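Local coordinates for Aureochrome1-like protein (Ochromonas danica, PDB 6I20), which binds flavin mononucleotide in a PAS-fold domain and probably serves as a blue-light sensor of the LOV type, as in aureochromes, at residues V81-Y86 with F93-F98. Sequence-based numbering, arbitrary orientation.
Sequences VVLLNY and FWNQLF. With FMN (flavin mononucleotide), chain E.
Asn85 OD1 is gripped by two donors. Asn95 ND2 reaches Asn85 OD1 at 2.9 Å, from above the carbonyl plane of the amide. FMN N3 also donates to OD1, in a nearly straight bond. The two amide planes stand 72° apart. Asn95 CG is anti to the backbone N (chi1 179°), which carries its amide to Asn85 OD1 and, through a weak bond from ND2, to FMN O4. Asn85 ND2 bonds to FMN O2 (3.0 Å) and to the backbone O of Leu84, which helps fix the flip of the amide. An alanine in place of Asn85 would probably leave N3 and O2 of the flavin without these partners and Asn95 freer to turn.

Asn85 CB sits over one face of the Phe93 ring, 3.6 Å from CZ. Leu97 CD2 packs on the flavin at C4A (3.5 Å), and Leu83 CD1 meets FMN O2. On the other sheet face, Leu84 CD1 lies over the five-membered ring of Trp94 in a CH-pi contact, 3.8 Å from its centroid. Val82 CG1 touches Trp94 CE3.

The strands form an antiparallel hairpin of the PAS sheet. Strand 79-86 is one edge of the sheet within this chain, and 109-119 pairs with the far side of 92-103. Helix 121-130 packs on Val82 and Trp94, whereas helix 63-75 packs on Val81 and Leu83.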
ATOM      1  N   VAL A  81       6.209   5.707  -4.044  1.00 16.47           N
ATOM      2  CA  VAL A  81       5.514   6.935  -4.509  1.00 18.00           C
ATOM      3  C   VAL A  81       5.060   7.713  -3.287  1.00 17.28           C
ATOM      4  O   VAL A  81       4.920   7.155  -2.169  1.00 19.55           O
ATOM      5  CB  VAL A  81       4.284   6.703  -5.432  1.00 20.79           C
ATOM      6  CG1 VAL A  81       4.670   6.005  -6.720  1.00 21.91           C
ATOM      7  CG2 VAL A  81       3.189   5.981  -4.691  1.00 20.83           C
ATOM      8  N   VAL A  82       4.827   8.994  -3.483  1.00 17.75           N
ATOM      9  CA  VAL A  82       4.158   9.799  -2.466  1.00 18.06           C
ATOM     10  C   VAL A  82       2.876  10.295  -3.130  1.00 18.40           C
ATOM     11  O   VAL A  82       2.929  10.888  -4.210  1.00 19.27           O
ATOM     12  CB  VAL A  82       5.023  10.968  -1.956  1.00 19.96           C
ATOM     13  CG1 VAL A  82       4.215  11.881  -1.059  1.00 21.89           C
ATOM     14  CG2 VAL A  82       6.195  10.389  -1.168  1.00 20.66           C
ATOM     15  N   LEU A  83       1.761  10.047  -2.476  1.00 16.88           N
ATOM     16  CA  LEU A  83       0.468  10.477  -3.041  1.00 17.16           C
ATOM     17  C   LEU A  83      -0.514  10.794  -1.945  1.00 17.44           C
ATOM     18  O   LEU A  83      -0.408  10.332  -0.819  1.00 17.19           O
ATOM     19  CB  LEU A  83      -0.070   9.441  -4.027  1.00 17.25           C
ATOM     20  CG  LEU A  83      -0.839   8.240  -3.498  1.00 16.47           C
ATOM     21  CD1 LEU A  83      -1.355   7.381  -4.664  1.00 17.92           C
ATOM     22  CD2 LEU A  83      -0.025   7.344  -2.574  1.00 17.14           C
ATOM     23  N   LEU A  84      -1.524  11.596  -2.324  1.00 17.18           N
ATOM     24  CA  LEU A  84      -2.559  11.985  -1.384  1.00 17.56           C
ATOM     25  C   LEU A  84      -3.595  10.883  -1.248  1.00 17.11           C
ATOM     26  O   LEU A  84      -4.090  10.374  -2.255  1.00 16.60           O
ATOM     27  CB  LEU A  84      -3.208  13.281  -1.861  1.00 19.67           C
ATOM     28  CG  LEU A  84      -4.057  13.985  -0.799  1.00 21.39           C
ATOM     29  CD1 LEU A  84      -3.186  14.659   0.259  1.00 23.27           C
ATOM     30  CD2 LEU A  84      -5.006  15.003  -1.441  1.00 23.72           C
ATOM     31  N   ASN A  85      -3.898  10.523  -0.015  1.00 15.53           N
ATOM     32  CA  ASN A  85      -4.908   9.515   0.263  1.00 14.92           C
ATOM     33  C   ASN A  85      -5.938  10.102   1.240  1.00 15.90           C
ATOM     34  O   ASN A  85      -5.758  11.157   1.836  1.00 17.67           O
ATOM     35  CB  ASN A  85      -4.289   8.249   0.874  1.00 14.90           C
ATOM     36  CG  ASN A  85      -3.720   7.262  -0.119  1.00 15.24           C
ATOM     37  OD1 ASN A  85      -3.197   6.222   0.355  1.00 15.28           O
ATOM     38  ND2 ASN A  85      -3.859   7.450  -1.427  1.00 15.25           N
ATOM     39  N   TYR A  86      -7.052   9.383   1.318  1.00 15.43           N
ATOM     40  CA  TYR A  86      -8.262   9.793   2.029  1.00 16.35           C
ATOM     41  C   TYR A  86      -8.638   8.735   3.070  1.00 16.39           C
ATOM     42  O   TYR A  86      -8.692   7.529   2.764  1.00 16.99           O
ATOM     43  CB  TYR A  86      -9.445   9.913   1.053  1.00 16.78           C
ATOM     44  CG  TYR A  86      -9.341  11.089   0.109  1.00 17.61           C
ATOM     45  CD1 TYR A  86      -8.454  11.075  -0.958  1.00 17.94           C
ATOM     46  CD2 TYR A  86     -10.153  12.208   0.268  1.00 19.39           C
ATOM     47  CE1 TYR A  86      -8.350  12.139  -1.822  1.00 19.23           C
ATOM     48  CE2 TYR A  86     -10.070  13.266  -0.617  1.00 19.85           C
ATOM     49  CZ  TYR A  86      -9.142  13.229  -1.655  1.00 20.84           C
ATOM     50  OH  TYR A  86      -8.965  14.285  -2.561  1.00 23.67           O
ATOM     51  N   PHE A  93      -4.338  12.732   3.840  1.00 18.86           N
ATOM     52  CA  PHE A  93      -2.971  12.636   4.327  1.00 19.53           C
ATOM     53  C   PHE A  93      -2.081  12.300   3.161  1.00 18.88           C
ATOM     54  O   PHE A  93      -2.514  11.673   2.204  1.00 17.70           O
ATOM     55  CB  PHE A  93      -2.843  11.600   5.448  1.00 20.93           C
ATOM     56  CG  PHE A  93      -3.123  10.182   5.053  1.00 19.75           C
ATOM     57  CD1 PHE A  93      -4.430   9.705   5.008  1.00 19.70           C
ATOM     58  CD2 PHE A  93      -2.101   9.289   4.732  1.00 18.56           C
ATOM     59  CE1 PHE A  93      -4.721   8.391   4.661  1.00 19.36           C
ATOM     60  CE2 PHE A  93      -2.392   7.974   4.395  1.00 18.85           C
ATOM     61  CZ  PHE A  93      -3.692   7.523   4.354  1.00 19.44           C
ATOM     62  N   TRP A  94      -0.813  12.685   3.280  1.00 19.13           N
ATOM     63  CA  TRP A  94       0.196  12.273   2.295  1.00 18.65           C
ATOM     64  C   TRP A  94       0.769  10.929   2.715  1.00 17.66           C
ATOM     65  O   TRP A  94       1.157  10.756   3.874  1.00 18.63           O
ATOM     66  CB  TRP A  94       1.300  13.317   2.163  1.00 19.74           C
ATOM     67  CG  TRP A  94       0.833  14.550   1.468  1.00 21.79           C
ATOM     68  CD1 TRP A  94       0.339  15.691   2.038  1.00 25.17           C
ATOM     69  CD2 TRP A  94       0.733  14.725   0.064  1.00 21.52           C
ATOM     70  NE1 TRP A  94      -0.022  16.586   1.060  1.00 27.34           N
ATOM     71  CE2 TRP A  94       0.206  16.020  -0.161  1.00 24.56           C
ATOM     72  CE3 TRP A  94       1.038  13.924  -1.032  1.00 21.91           C
ATOM     73  CZ2 TRP A  94       0.010  16.520  -1.434  1.00 25.74           C
ATOM     74  CZ3 TRP A  94       0.891  14.425  -2.278  1.00 24.11           C
ATOM     75  CH2 TRP A  94       0.381  15.715  -2.477  1.00 25.12           C
ATOM     76  N   ASN A  95       0.829  10.012   1.765  1.00 16.20           N
ATOM     77  CA  ASN A  95       1.247   8.631   1.992  1.00 16.09           C
ATOM     78  C   ASN A  95       2.504   8.397   1.158  1.00 16.35           C
ATOM     79  O   ASN A  95       2.468   8.431  -0.065  1.00 16.42           O
ATOM     80  CB  ASN A  95       0.107   7.710   1.527  1.00 15.06           C
ATOM     81  CG  ASN A  95       0.371   6.230   1.674  1.00 15.19           C
ATOM     82  OD1 ASN A  95       1.445   5.815   2.122  1.00 16.59           O
ATOM     83  ND2 ASN A  95      -0.628   5.416   1.332  1.00 15.77           N
ATOM     84  N   GLN A  96       3.640   8.115   1.840  1.00 16.88           N
ATOM     85  CA  GLN A  96       4.810   7.547   1.162  1.00 16.82           C
ATOM     86  C   GLN A  96       4.620   6.061   1.157  1.00 15.67           C
ATOM     87  O   GLN A  96       4.656   5.399   2.228  1.00 16.38           O
ATOM     88  CB  GLN A  96       6.116   7.951   1.851  1.00 17.32           C
ATOM     89  CG  GLN A  96       7.314   7.389   1.120  1.00 18.70           C
ATOM     90  CD  GLN A  96       8.607   7.811   1.776  1.00 20.50           C
ATOM     91  OE1 GLN A  96       8.895   8.962   1.804  1.00 23.60           O
ATOM     92  NE2 GLN A  96       9.352   6.864   2.317  1.00 22.35           N
ATOM     93  N   LEU A  97       4.285   5.536  -0.031  1.00 15.31           N
ATOM     94  CA  LEU A  97       3.841   4.185  -0.241  1.00 14.07           C
ATOM     95  C   LEU A  97       4.937   3.376  -0.910  1.00 14.90           C
ATOM     96  O   LEU A  97       5.454   3.767  -1.928  1.00 16.26           O
ATOM     97  CB  LEU A  97       2.611   4.222  -1.169  1.00 15.10           C
ATOM     98  CG  LEU A  97       2.074   2.901  -1.641  1.00 15.60           C
ATOM     99  CD1 LEU A  97       1.577   2.010  -0.504  1.00 15.63           C
ATOM    100  CD2 LEU A  97       0.927   3.138  -2.638  1.00 16.51           C
ATOM    101  N   PHE A  98       5.253   2.233  -0.306  1.00 14.12           N
ATOM    102  CA  PHE A  98       6.214   1.261  -0.863  1.00 14.26           C
ATOM    103  C   PHE A  98       5.454   0.009  -1.257  1.00 13.34           C
ATOM    104  O   PHE A  98       4.712  -0.530  -0.430  1.00 13.80           O
ATOM    105  CB  PHE A  98       7.197   0.881   0.266  1.00 15.24           C
ATOM    106  CG  PHE A  98       8.057  -0.334  -0.020  1.00 16.51           C
ATOM    107  CD1 PHE A  98       8.862  -0.377  -1.136  1.00 17.41           C
ATOM    108  CD2 PHE A  98       8.060  -1.408   0.838  1.00 17.00           C
ATOM    109  CE1 PHE A  98       9.686  -1.487  -1.362  1.00 17.64           C
ATOM    110  CE2 PHE A  98       8.881  -2.490   0.613  1.00 16.93           C
ATOM    111  CZ  PHE A  98       9.661  -2.543  -0.492  1.00 17.01           C
TER
HETATM  112  N1  FMN E 401      -2.918   2.876  -3.445  1.00 14.14           N
HETATM  113  C2  FMN E 401      -3.057   3.907  -2.584  1.00 15.04           C
HETATM  114  O2  FMN E 401      -3.529   4.982  -3.023  1.00 15.88           O
HETATM  115  N3  FMN E 401      -2.733   3.830  -1.271  1.00 14.04           N
HETATM  116  C4  FMN E 401      -2.208   2.693  -0.722  1.00 13.47           C
HETATM  117  O4  FMN E 401      -1.853   2.683   0.487  1.00 14.05           O
HETATM  118  C4A FMN E 401      -2.071   1.563  -1.578  1.00 12.54           C
HETATM  119  N5  FMN E 401      -1.574   0.385  -1.084  1.00 12.87           N
HETATM  120  C5A FMN E 401      -1.381  -0.633  -1.958  1.00 12.63           C
HETATM  121  C6  FMN E 401      -0.850  -1.857  -1.498  1.00 12.73           C
HETATM  122  C7  FMN E 401      -0.638  -2.907  -2.328  1.00 13.05           C
HETATM  123  C7M FMN E 401      -0.022  -4.221  -1.796  1.00 14.11           C
HETATM  124  C8  FMN E 401      -0.958  -2.808  -3.726  1.00 14.41           C
HETATM  125  C8M FMN E 401      -0.715  -3.953  -4.656  1.00 15.82           C
HETATM  126  C9  FMN E 401      -1.480  -1.629  -4.200  1.00 13.87           C
HETATM  127  C9A FMN E 401      -1.681  -0.531  -3.376  1.00 13.55           C
HETATM  128  N10 FMN E 401      -2.278   0.663  -3.856  1.00 13.93           N
HETATM  129  C10 FMN E 401      -2.407   1.709  -2.989  1.00 13.77           C
HETATM  130  C1' FMN E 401      -2.516   0.869  -5.280  1.00 14.58           C
HETATM  131  C2' FMN E 401      -3.891   0.439  -5.800  1.00 14.93           C
HETATM  132  O2' FMN E 401      -4.297  -0.742  -5.092  1.00 16.28           O
HETATM  133  C3' FMN E 401      -3.792   0.125  -7.285  1.00 18.57           C
HETATM  134  O3' FMN E 401      -2.771  -0.851  -7.554  1.00 19.98           O
HETATM  135  C4' FMN E 401      -3.556   1.325  -8.174  1.00 21.25           C
HETATM  136  O4' FMN E 401      -4.560   2.309  -7.867  1.00 22.00           O
HETATM  137  C5' FMN E 401      -3.699   0.932  -9.683  1.00 23.93           C
HETATM  138  O5' FMN E 401      -4.788  -0.035  -9.856  1.00 26.31           O
HETATM  139  P   FMN E 401      -5.488  -0.086 -11.308  0.80 27.53           P
HETATM  140  O1P FMN E 401      -6.593  -1.062 -11.199  0.80 27.92           O
HETATM  141  O2P FMN E 401      -5.943   1.284 -11.598  0.80 31.40           O
HETATM  142  O3P FMN E 401      -4.359  -0.530 -12.229  0.80 31.28           O